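Local coordinates for DNA topoisomerase 2-associated protein PAT1 (Saccharomyces cerevisiae, PDB 5LMG) that promotes mRNA decapping and represses translation in yeast, its C-terminal domain directly binding the decapping enzyme Dcp2 and the 5'-3' exonuclease Xrn1, at residues A[160-163]-A[164-168]; A[314-317]-A[318-322]. The protein carries 2 engineered substitutions. All coordinates share one frame; numbering follows the deposited sequence.

Contact 1 (A[160-163]-A[164-168])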
ATOM      1  N   PHE A 160      -6.972  -2.801   8.643  1.00 41.08           N
ATOM      2  CA  PHE A 160      -6.855  -1.457   8.088  1.00 40.45           C
ATOM      3  C   PHE A 160      -6.716  -1.531   6.567  1.00 43.94           C
ATOM      4  O   PHE A 160      -7.409  -0.801   5.863  1.00 42.47           O
ATOM      5  CB  PHE A 160      -5.656  -0.719   8.698  1.00 41.76           C
ATOM      6  CG  PHE A 160      -5.663   0.767   8.440  1.00 42.79           C
ATOM      7  CD1 PHE A 160      -5.233   1.281   7.220  1.00 45.22           C
ATOM      8  CD2 PHE A 160      -6.092   1.657   9.416  1.00 45.29           C
ATOM      9  CE1 PHE A 160      -5.228   2.661   6.984  1.00 46.47           C
ATOM     10  CE2 PHE A 160      -6.094   3.036   9.178  1.00 48.50           C
ATOM     11  CZ  PHE A 160      -5.661   3.525   7.963  1.00 46.52           C
ATOM     12  N   GLN A 161      -5.881  -2.461   6.071  1.00 41.73           N
ATOM     13  CA  GLN A 161      -5.650  -2.708   4.649  1.00 42.51           C
ATOM     14  C   GLN A 161      -6.949  -3.069   3.908  1.00 49.68           C
ATOM     15  O   GLN A 161      -7.267  -2.443   2.897  1.00 49.83           O
ATOM     16  CB  GLN A 161      -4.572  -3.800   4.473  1.00 43.74           C
ATOM     17  CG  GLN A 161      -4.349  -4.317   3.035  1.00 59.97           C
ATOM     18  CD  GLN A 161      -3.555  -3.376   2.149  1.00 74.94           C
ATOM     19  OE1 GLN A 161      -2.597  -2.721   2.579  1.00 65.74           O
ATOM     20  NE2 GLN A 161      -3.919  -3.323   0.870  1.00 67.72           N
ATOM     21  N   MET A 162      -7.696  -4.056   4.432  1.00 49.04           N
ATOM     22  CA  MET A 162      -8.935  -4.579   3.865  1.00 50.09           C
ATOM     23  C   MET A 162     -10.079  -3.541   3.825  1.00 53.98           C
ATOM     24  O   MET A 162     -10.756  -3.424   2.804  1.00 53.29           O
ATOM     25  CB  MET A 162      -9.357  -5.846   4.634  1.00 53.16           C
ATOM     26  CG  MET A 162     -10.564  -6.543   4.063  1.00 58.47           C
ATOM     27  SD  MET A 162     -11.252  -7.773   5.194  1.00 64.69           S
ATOM     28  CE  MET A 162     -12.132  -6.733   6.333  1.00 61.48           C
ATOM     29  N   ILE A 163     -10.296  -2.811   4.928  1.00 49.51           N
ATOM     30  CA  ILE A 163     -11.397  -1.857   5.043  1.00 48.58           C
ATOM     31  C   ILE A 163     -11.057  -0.471   4.480  1.00 50.12           C
ATOM     32  O   ILE A 163     -11.724  -0.036   3.540  1.00 49.18           O
ATOM     33  CB  ILE A 163     -11.927  -1.803   6.505  1.00 51.41           C
ATOM     34  CG1 ILE A 163     -12.650  -3.127   6.859  1.00 51.63           C
ATOM     35  CG2 ILE A 163     -12.828  -0.567   6.741  1.00 52.01           C
ATOM     36  CD1 ILE A 163     -13.103  -3.305   8.331  1.00 59.64           C
ATOM     37  N   ILE A 164     -10.056   0.224   5.070  1.00 45.20           N
ATOM     38  CA  ILE A 164      -9.685   1.594   4.720  1.00 44.99           C
ATOM     39  C   ILE A 164      -9.235   1.766   3.254  1.00 48.95           C
ATOM     40  O   ILE A 164      -9.743   2.669   2.572  1.00 47.71           O
ATOM     41  CB  ILE A 164      -8.646   2.185   5.718  1.00 48.25           C
ATOM     42  CG1 ILE A 164      -9.070   1.972   7.213  1.00 48.76           C
ATOM     43  CG2 ILE A 164      -8.311   3.651   5.416  1.00 49.47           C
ATOM     44  CD1 ILE A 164     -10.465   2.554   7.706  1.00 49.67           C
ATOM     45  N   LEU A 165      -8.314   0.919   2.769  1.00 44.50           N
ATOM     46  CA  LEU A 165      -7.814   1.077   1.404  1.00 43.63           C
ATOM     47  C   LEU A 165      -8.875   0.825   0.331  1.00 47.54           C
ATOM     48  O   LEU A 165      -8.887   1.556  -0.651  1.00 46.63           O
ATOM     49  CB  LEU A 165      -6.545   0.262   1.169  1.00 43.23           C
ATOM     50  CG  LEU A 165      -5.227   1.054   1.334  1.00 47.21           C
ATOM     51  CD1 LEU A 165      -5.074   1.674   2.734  1.00 46.97           C
ATOM     52  CD2 LEU A 165      -4.065   0.198   1.020  1.00 50.14           C
ATOM     53  N   LYS A 166      -9.809  -0.125   0.557  1.00 45.62           N
ATOM     54  CA  LYS A 166     -10.938  -0.423  -0.336  1.00 45.77           C
ATOM     55  C   LYS A 166     -11.854   0.822  -0.474  1.00 47.82           C
ATOM     56  O   LYS A 166     -12.331   1.111  -1.568  1.00 47.47           O
ATOM     57  CB  LYS A 166     -11.740  -1.619   0.222  1.00 49.60           C
ATOM     58  CG  LYS A 166     -12.671  -2.313  -0.773  1.00 65.02           C
ATOM     59  CD  LYS A 166     -13.709  -3.188  -0.058  1.00 74.19           C
ATOM     60  CE  LYS A 166     -13.155  -4.474   0.517  1.00 83.30           C
ATOM     61  NZ  LYS A 166     -13.998  -4.982   1.631  1.00 93.85           N
ATOM     62  N   ILE A 167     -12.074   1.556   0.635  1.00 44.15           N
ATOM     63  CA  ILE A 167     -12.868   2.791   0.689  1.00 43.93           C
ATOM     64  C   ILE A 167     -12.172   3.911  -0.124  1.00 46.46           C
ATOM     65  O   ILE A 167     -12.826   4.588  -0.908  1.00 44.21           O
ATOM     66  CB  ILE A 167     -13.117   3.217   2.170  1.00 47.39           C
ATOM     67  CG1 ILE A 167     -14.110   2.275   2.878  1.00 47.52           C
ATOM     68  CG2 ILE A 167     -13.569   4.680   2.284  1.00 48.93           C
ATOM     69  CD1 ILE A 167     -14.079   2.384   4.414  1.00 53.89           C
ATOM     70  N   ILE A 168     -10.852   4.100   0.081  1.00 42.85           N
ATOM     71  CA  ILE A 168     -10.065   5.122  -0.607  1.00 42.39           C
ATOM     72  C   ILE A 168     -10.105   4.883  -2.123  1.00 45.68           C
ATOM     73  O   ILE A 168     -10.475   5.803  -2.856  1.00 43.74           O
ATOM     74  CB  ILE A 168      -8.642   5.247   0.000  1.00 45.08           C
ATOM     75  CG1 ILE A 168      -8.738   5.871   1.419  1.00 46.21           C
ATOM     76  CG2 ILE A 168      -7.694   6.044  -0.912  1.00 44.67           C
ATOM     77  CD1 ILE A 168      -7.531   5.717   2.317  1.00 47.99           C
TER
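F160 and I164, one turn apart on helix 151-174, show how a branched aliphatic chain can lie on an aromatic ring along a helix. I164 CG1 sits over the middle of the F160 ring, 3.5 Å from the centroid and 5° off the normal, which makes a CH-pi contact with the ring face. I164 CG2 lies 3.6 Å from F160 CE1, at the ring margin. The phenyl is placed for this by a first torsion that sets CG opposite the backbone N (chi1 -166°) and brings the ring beneath the I164 side chain. The backbone bond beneath, from I164 N to F160 O, is short at 2.9 Å but bent to 130° and therefore weak. With an alanine in place of F160, I164 would probably lose the flat surface on which CG1 rests, and a gap would open toward I106, L100 and L135, which also touch the ring.

On another side of the helix, L165 CD2 packs against the carboxamide of Q161, 3.5 Å from NE2. The bend of the glutamine at chi2 brings the amide across the end of the leucine, where CD2 meets it, while OE1 accepts a hydrogen bond from N205 of helix 201-216. I163 and I167 lie side by side and point the same way, with I163 CG2 4.0 Å from I167 CD1. This is the i to i+4 pairing of an alpha-helix, here carrying I163 and I167 against helix 103-114 and Q161 and L165 against helix 201-216, consistent with an alpha-helical repeat array of the TPR clan.

Contact 2 (A[314-317]-A[318-322]); sequences LQKK and EKELS
L314 opens the turn by accepting a backbone hydrogen bond from E318 N at its carbonyl O (3.0 Å), while its side chain packs on L345 of helix 329-355. Q315 comes next, and Q315 O accepts K319 N at 3.1 Å. Its side chain runs out extended, CG opposite the backbone N (chi1 -169°), and crosses the lysine at an angle: K319 CE comes within 3.9 Å of Q315 CG, a contact of methylenes in which the two polar ends are not bonded to each other. The glutamine also touches Y346.

These are the i to i+4 pairings of a regular alpha-helix near its C-terminal end, and the face carrying L314, Q315, E318 and L321 is the one turned to helix 329-355 in an antiparallel helical hairpin. E318 contributes a salt bridge from OE1 to K342 there, and its carbonyl O accepts both S322 N and S322 OG, the hydroxyl at 3.1 Å, so that the serine folds back on the preceding turn.

K316 belongs to the exposed side. Its carbonyl receives E320 N, and its CE lies 3.8 Å from E320 CG, where aliphatic parts meet. The charged ends stay apart, K316 NZ being 5.3 Å from E320 OE2, so any attraction between them is probably modest and screened by solvent. K317, the last residue of the segment, accepts L321 N at its carbonyl O (3.0 Å), and L321 CG rests 3.5 Å from that same oxygen before the leucine side chain reaches I338.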
ATOM      1  N   LEU A 314      13.618 -22.342  -7.443  1.00 42.47           N
ATOM      2  CA  LEU A 314      12.332 -23.040  -7.508  1.00 42.58           C
ATOM      3  C   LEU A 314      12.201 -23.896  -8.775  1.00 46.91           C
ATOM      4  O   LEU A 314      11.678 -25.009  -8.698  1.00 46.06           O
ATOM      5  CB  LEU A 314      11.150 -22.076  -7.369  1.00 42.31           C
ATOM      6  CG  LEU A 314      10.903 -21.518  -5.962  1.00 46.65           C
ATOM      7  CD1 LEU A 314       9.992 -20.320  -6.023  1.00 45.78           C
ATOM      8  CD2 LEU A 314      10.295 -22.573  -5.048  1.00 50.32           C
ATOM      9  N   GLN A 315      12.694 -23.389  -9.926  1.00 43.59           N
ATOM     10  CA  GLN A 315      12.666 -24.113 -11.199  1.00 44.40           C
ATOM     11  C   GLN A 315      13.529 -25.396 -11.122  1.00 48.78           C
ATOM     12  O   GLN A 315      13.101 -26.445 -11.610  1.00 48.00           O
ATOM     13  CB  GLN A 315      13.119 -23.202 -12.352  1.00 46.05           C
ATOM     14  CG  GLN A 315      12.869 -23.808 -13.736  1.00 69.37           C
ATOM     15  CD  GLN A 315      13.330 -22.934 -14.874  1.00 94.67           C
ATOM     16  OE1 GLN A 315      14.295 -22.165 -14.771  1.00 91.86           O
ATOM     17  NE2 GLN A 315      12.666 -23.069 -16.010  1.00 90.06           N
ATOM     18  N   LYS A 316      14.721 -25.306 -10.498  1.00 45.40           N
ATOM     19  CA  LYS A 316      15.616 -26.444 -10.273  1.00 46.10           C
ATOM     20  C   LYS A 316      14.902 -27.506  -9.404  1.00 50.07           C
ATOM     21  O   LYS A 316      14.930 -28.684  -9.757  1.00 50.54           O
ATOM     22  CB  LYS A 316      16.956 -25.972  -9.645  1.00 48.08           C
ATOM     23  CG  LYS A 316      17.875 -27.087  -9.146  1.00 57.33           C
ATOM     24  CD  LYS A 316      17.761 -27.260  -7.633  1.00 60.94           C
ATOM     25  CE  LYS A 316      18.425 -28.514  -7.150  1.00 59.96           C
ATOM     26  NZ  LYS A 316      18.362 -28.637  -5.664  1.00 61.30           N
ATOM     27  N   LYS A 317      14.257 -27.078  -8.290  1.00 45.60           N
ATOM     28  CA  LYS A 317      13.527 -27.946  -7.346  1.00 45.05           C
ATOM     29  C   LYS A 317      12.404 -28.689  -8.053  1.00 48.01           C
ATOM     30  O   LYS A 317      12.230 -29.895  -7.838  1.00 46.50           O
ATOM     31  CB  LYS A 317      12.966 -27.131  -6.171  1.00 45.83           C
ATOM     32  CG  LYS A 317      14.021 -26.786  -5.138  1.00 53.22           C
ATOM     33  CD  LYS A 317      13.483 -25.883  -4.037  1.00 54.69           C
ATOM     34  CE  LYS A 317      14.614 -25.450  -3.130  1.00 63.18           C
ATOM     35  NZ  LYS A 317      14.152 -24.527  -2.060  1.00 69.61           N
ATOM     36  N   GLU A 318      11.670 -27.960  -8.923  1.00 45.36           N
ATOM     37  CA  GLU A 318      10.581 -28.481  -9.741  1.00 46.11           C
ATOM     38  C   GLU A 318      11.102 -29.614 -10.631  1.00 52.95           C
ATOM     39  O   GLU A 318      10.532 -30.699 -10.596  1.00 52.27           O
ATOM     40  CB  GLU A 318       9.973 -27.362 -10.596  1.00 46.78           C
ATOM     41  CG  GLU A 318       8.749 -27.793 -11.388  1.00 57.43           C
ATOM     42  CD  GLU A 318       8.233 -26.788 -12.400  1.00 73.34           C
ATOM     43  OE1 GLU A 318       8.305 -25.566 -12.131  1.00 61.41           O
ATOM     44  OE2 GLU A 318       7.662 -27.233 -13.422  1.00 63.30           O
ATOM     45  N   LYS A 319      12.205 -29.365 -11.380  1.00 51.62           N
ATOM     46  CA  LYS A 319      12.848 -30.329 -12.286  1.00 53.49           C
ATOM     47  C   LYS A 319      13.283 -31.600 -11.565  1.00 58.24           C
ATOM     48  O   LYS A 319      13.000 -32.697 -12.044  1.00 58.66           O
ATOM     49  CB  LYS A 319      14.064 -29.699 -12.996  1.00 56.91           C
ATOM     50  CG  LYS A 319      13.707 -28.693 -14.081  1.00 75.90           C
ATOM     51  CD  LYS A 319      14.961 -28.026 -14.636  1.00 87.48           C
ATOM     52  CE  LYS A 319      14.637 -26.845 -15.518  1.00 98.50           C
ATOM     53  NZ  LYS A 319      15.848 -26.028 -15.796  1.00108.47           N
ATOM     54  N   GLU A 320      13.962 -31.441 -10.414  1.00 54.82           N
ATOM     55  CA  GLU A 320      14.482 -32.528  -9.585  1.00 55.77           C
ATOM     56  C   GLU A 320      13.382 -33.423  -8.994  1.00 60.48           C
ATOM     57  O   GLU A 320      13.555 -34.645  -8.936  1.00 60.34           O
ATOM     58  CB  GLU A 320      15.406 -31.978  -8.477  1.00 56.98           C
ATOM     59  CG  GLU A 320      16.699 -31.340  -8.975  1.00 64.60           C
ATOM     60  CD  GLU A 320      17.731 -32.299  -9.544  1.00 87.47           C
ATOM     61  OE1 GLU A 320      17.836 -32.387 -10.788  1.00 84.56           O
ATOM     62  OE2 GLU A 320      18.422 -32.972  -8.747  1.00 80.08           O
ATOM     63  N   LEU A 321      12.259 -32.820  -8.566  1.00 56.76           N
ATOM     64  CA  LEU A 321      11.149 -33.553  -7.961  1.00 57.55           C
ATOM     65  C   LEU A 321      10.205 -34.185  -8.973  1.00 64.45           C
ATOM     66  O   LEU A 321       9.712 -35.282  -8.714  1.00 64.62           O
ATOM     67  CB  LEU A 321      10.367 -32.693  -6.956  1.00 56.75           C
ATOM     68  CG  LEU A 321      11.070 -32.326  -5.644  1.00 61.09           C
ATOM     69  CD1 LEU A 321      10.183 -31.449  -4.797  1.00 60.45           C
ATOM     70  CD2 LEU A 321      11.454 -33.562  -4.838  1.00 63.55           C
ATOM     71  N   SER A 322       9.941 -33.503 -10.110  1.00 62.47           N
ATOM     72  CA  SER A 322       9.046 -34.002 -11.160  1.00 63.03           C
ATOM     73  C   SER A 322       9.576 -35.266 -11.864  1.00 69.04           C
ATOM     74  O   SER A 322       8.767 -36.066 -12.334  1.00 68.83           O
ATOM     75  CB  SER A 322       8.723 -32.910 -12.178  1.00 65.33           C
ATOM     76  OG  SER A 322       9.843 -32.597 -12.990  1.00 72.93           O
TER

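How the contacts relate
Contact 1 precedes contact 2 along the chain, and the two lie in different helices, 151-174 and 290-322, of one largely helical domain. Their centres are about 38 Å apart and their nearest atoms about 23 Å, so neither touches the other. Contact 1 is about 9 Å from the centre of the chain, where helices 103-114 and 201-216 pack against its helix. Contact 2 is about 34 Å from that centre, at the end of a long helix paired with helix 329-355. Together they illustrate how the same i to i+4 spacing serves a partly buried interior turn and a charged peripheral one within a single elongated helical array.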